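Local coordinates for nucleoside phosphorylase, putative (Trypanosoma brucei, PDB 3BJE), which catalyses the reversible phosphorolysis of uridine to uracil and ribose 1-phosphate, working as a homodimer, at the interface of chains A and B. Sequence-based numbering; all coordinates share one arbitrary frame. Chains: chain A/B, Nucleoside phosphorylase, putative.

The interface of chains A and B. Residues chain A 101-102, 105, 176-177; chain B 249-253.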
loop_
_atom_site.group_PDB
_atom_site.type_symbol
_atom_site.label_atom_id
_atom_site.label_comp_id
_atom_site.label_asym_id
_atom_site.label_seq_id
_atom_site.Cartn_x
_atom_site.Cartn_y
_atom_site.Cartn_z
ATOM N N GLU A 101 -0.398 -7.433 3.859
ATOM C CA GLU A 101 0.273 -8.661 3.443
ATOM C C GLU A 101 1.640 -8.735 4.149
ATOM O O GLU A 101 2.026 -9.778 4.674
ATOM C CB GLU A 101 0.409 -8.693 1.917
ATOM C CG GLU A 101 0.887 -10.048 1.343
ATOM C CD GLU A 101 2.365 -10.118 0.931
ATOM O OE1 GLU A 101 3.154 -9.204 1.321
ATOM O OE2 GLU A 101 2.741 -11.085 0.232
ATOM N N ILE A 102 2.347 -7.609 4.192
ATOM C CA ILE A 102 3.622 -7.561 4.897
ATOM C C ILE A 102 3.455 -7.903 6.377
ATOM O O ILE A 102 4.109 -8.793 6.925
ATOM C CB ILE A 102 4.254 -6.175 4.750
ATOM C CG1 ILE A 102 4.781 -6.004 3.322
ATOM C CG2 ILE A 102 5.406 -5.997 5.767
ATOM C CD1 ILE A 102 5.186 -4.578 2.978
ATOM N N ASN A 105 2.259 -11.573 7.253
ATOM C CA ASN A 105 3.341 -12.553 7.071
ATOM C C ASN A 105 4.317 -12.514 8.244
ATOM O O ASN A 105 4.753 -13.563 8.734
ATOM C CB ASN A 105 4.095 -12.275 5.768
ATOM C CG ASN A 105 3.517 -13.025 4.600
ATOM O OD1 ASN A 105 3.946 -14.147 4.327
ATOM N ND2 ASN A 105 2.529 -12.436 3.925
ATOM N N TYR A 176 -2.575 -13.440 -5.237
ATOM C CA TYR A 176 -1.277 -14.090 -5.160
ATOM C C TYR A 176 -1.307 -15.229 -4.134
ATOM O O TYR A 176 -0.339 -15.964 -4.024
ATOM C CB TYR A 176 -0.190 -13.040 -4.873
ATOM C CG TYR A 176 -0.008 -12.241 -6.120
ATOM C CD1 TYR A 176 0.796 -12.705 -7.141
ATOM C CD2 TYR A 176 -0.719 -11.091 -6.346
ATOM C CE1 TYR A 176 0.904 -12.025 -8.358
ATOM C CE2 TYR A 176 -0.617 -10.404 -7.553
ATOM C CZ TYR A 176 0.212 -10.870 -8.549
ATOM O OH TYR A 176 0.288 -10.217 -9.757
ATOM N N TYR A 177 -2.448 -15.393 -3.459
ATOM C CA TYR A 177 -2.685 -16.452 -2.489
ATOM C C TYR A 177 -3.898 -17.295 -2.902
ATOM O O TYR A 177 -4.722 -17.704 -2.072
ATOM C CB TYR A 177 -2.904 -15.855 -1.113
ATOM C CG TYR A 177 -1.688 -15.147 -0.549
ATOM C CD1 TYR A 177 -0.924 -15.733 0.444
ATOM C CD2 TYR A 177 -1.300 -13.897 -1.019
ATOM C CE1 TYR A 177 0.189 -15.110 0.950
ATOM C CE2 TYR A 177 -0.169 -13.255 -0.528
ATOM C CZ TYR A 177 0.575 -13.865 0.480
ATOM O OH TYR A 177 1.681 -13.258 1.035
ATOM N N GLY B 249 2.504 -6.502 -2.706
ATOM C CA GLY B 249 2.912 -7.054 -1.413
ATOM C C GLY B 249 4.401 -7.383 -1.504
ATOM O O GLY B 249 5.060 -7.055 -2.513
ATOM N N PHE B 250 4.945 -7.971 -0.431
ATOM C CA PHE B 250 6.376 -8.244 -0.302
ATOM C C PHE B 250 6.710 -9.729 -0.275
ATOM O O PHE B 250 7.807 -10.124 -0.691
ATOM C CB PHE B 250 6.876 -7.630 0.999
ATOM C CG PHE B 250 8.370 -7.697 1.183
ATOM C CD1 PHE B 250 9.182 -6.684 0.685
ATOM C CD2 PHE B 250 8.954 -8.733 1.904
ATOM C CE1 PHE B 250 10.555 -6.738 0.871
ATOM C CE2 PHE B 250 10.302 -8.773 2.120
ATOM C CZ PHE B 250 11.107 -7.767 1.599
ATOM N N TYR B 251 5.798 -10.544 0.262
ATOM C CA TYR B 251 6.126 -11.945 0.530
ATOM C C TYR B 251 5.585 -12.828 -0.576
ATOM O O TYR B 251 6.184 -12.864 -1.638
ATOM C CB TYR B 251 5.679 -12.333 1.940
ATOM C CG TYR B 251 6.548 -11.675 2.980
ATOM C CD1 TYR B 251 7.799 -12.198 3.280
ATOM C CD2 TYR B 251 6.134 -10.537 3.659
ATOM C CE1 TYR B 251 8.636 -11.607 4.227
ATOM C CE2 TYR B 251 6.958 -9.949 4.628
ATOM C CZ TYR B 251 8.217 -10.477 4.896
ATOM O OH TYR B 251 9.043 -9.879 5.836
ATOM N N GLY B 252 4.456 -13.498 -0.383
ATOM C CA GLY B 252 3.869 -14.302 -1.463
ATOM C C GLY B 252 3.680 -13.508 -2.749
ATOM O O GLY B 252 3.777 -14.046 -3.868
ATOM N N CYS B 253 3.415 -12.214 -2.612
ATOM C CA CYS B 253 3.231 -11.344 -3.778
ATOM C C CYS B 253 4.516 -11.126 -4.580
ATOM O O CYS B 253 4.437 -10.637 -5.721
ATOM C CB CYS B 253 2.700 -9.997 -3.350
ATOM S SG CYS B 253 1.016 -10.068 -2.674
HETATM O O HOH W 1 2.137 -15.942 -5.525
#
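Helix 97-112 and the 3-10 helix 173-177 of chain A meet the loop of chain B that runs through B:Gly249 and B:Phe250 into the 3-10 helix 252-254, with A:Glu101 reaching across to the backbone N-H groups of B:Phe250, B:Tyr251 and B:Cys253. In this homodimeric uridine phosphorylase of the nucleoside phosphorylase (PNP/UDP) family, the patch illustrates how one carboxylate can fix a turn of main chain in a neighbouring subunit. A:Glu101 has CG anti to its backbone N (chi1 -170°) and then bends at chi2, which brings the carboxylate onto the loop. A:Glu101 OE1 accepts from B:Phe250 N at 2.8 Å, a donor lying above the carboxylate plane. A:Glu101 OE1 also offers its syn lone pair to B:Tyr251 N (3.1 Å) in a nearly straight bond (167° at H). A:Glu101 OE2 accepts from B:Cys253 N at 3.1 Å, on the syn side but tilted out of the carboxylate plane; B:Gly252 N, though near, points its N-H elsewhere.

A:Tyr177 steadies the carboxylate from its own chain while its phenol tip rests on B:Gly252. A:Tyr177 OH donates to A:Glu101 OE2 over a short 2.5 Å, from the face opposite B:Cys253 N, and thus helps fix the rotation of the carboxylate. In the second shell, A:Asn105 ND2 donates both to that OH and, in its amide plane, to A:Glu101 O at 2.8 Å, so its amide links the A:Tyr177 hydroxyl to helix 97-112. Several donors gathered on one carboxylate would be expected to favour its ionised form.

Side-chain packing flanks this polar centre. The A:Asn105 amide lies over the CB-CG end of B:Tyr251, well off the ring centre, the two side chains running in opposite directions with planes 19° apart; A:Asn105 CB is 3.4 Å from B:Tyr251 CD2. On the other face B:Phe250 CD2 sits over the ring centre, clamping B:Tyr251 from both sides. A:Ile102 CG1 touches B:Phe250 CB, while A:Tyr176 CB packs beside B:Cys253 SG. A water joins A:Tyr176 O to B:Gly252 O. Because B:Phe250 also lines the ribose 1-phosphate and uracil pockets, the gripped loop probably helps to shape the partner's active site, and the two-fold axis repeats the arrangement with the chains exchanged.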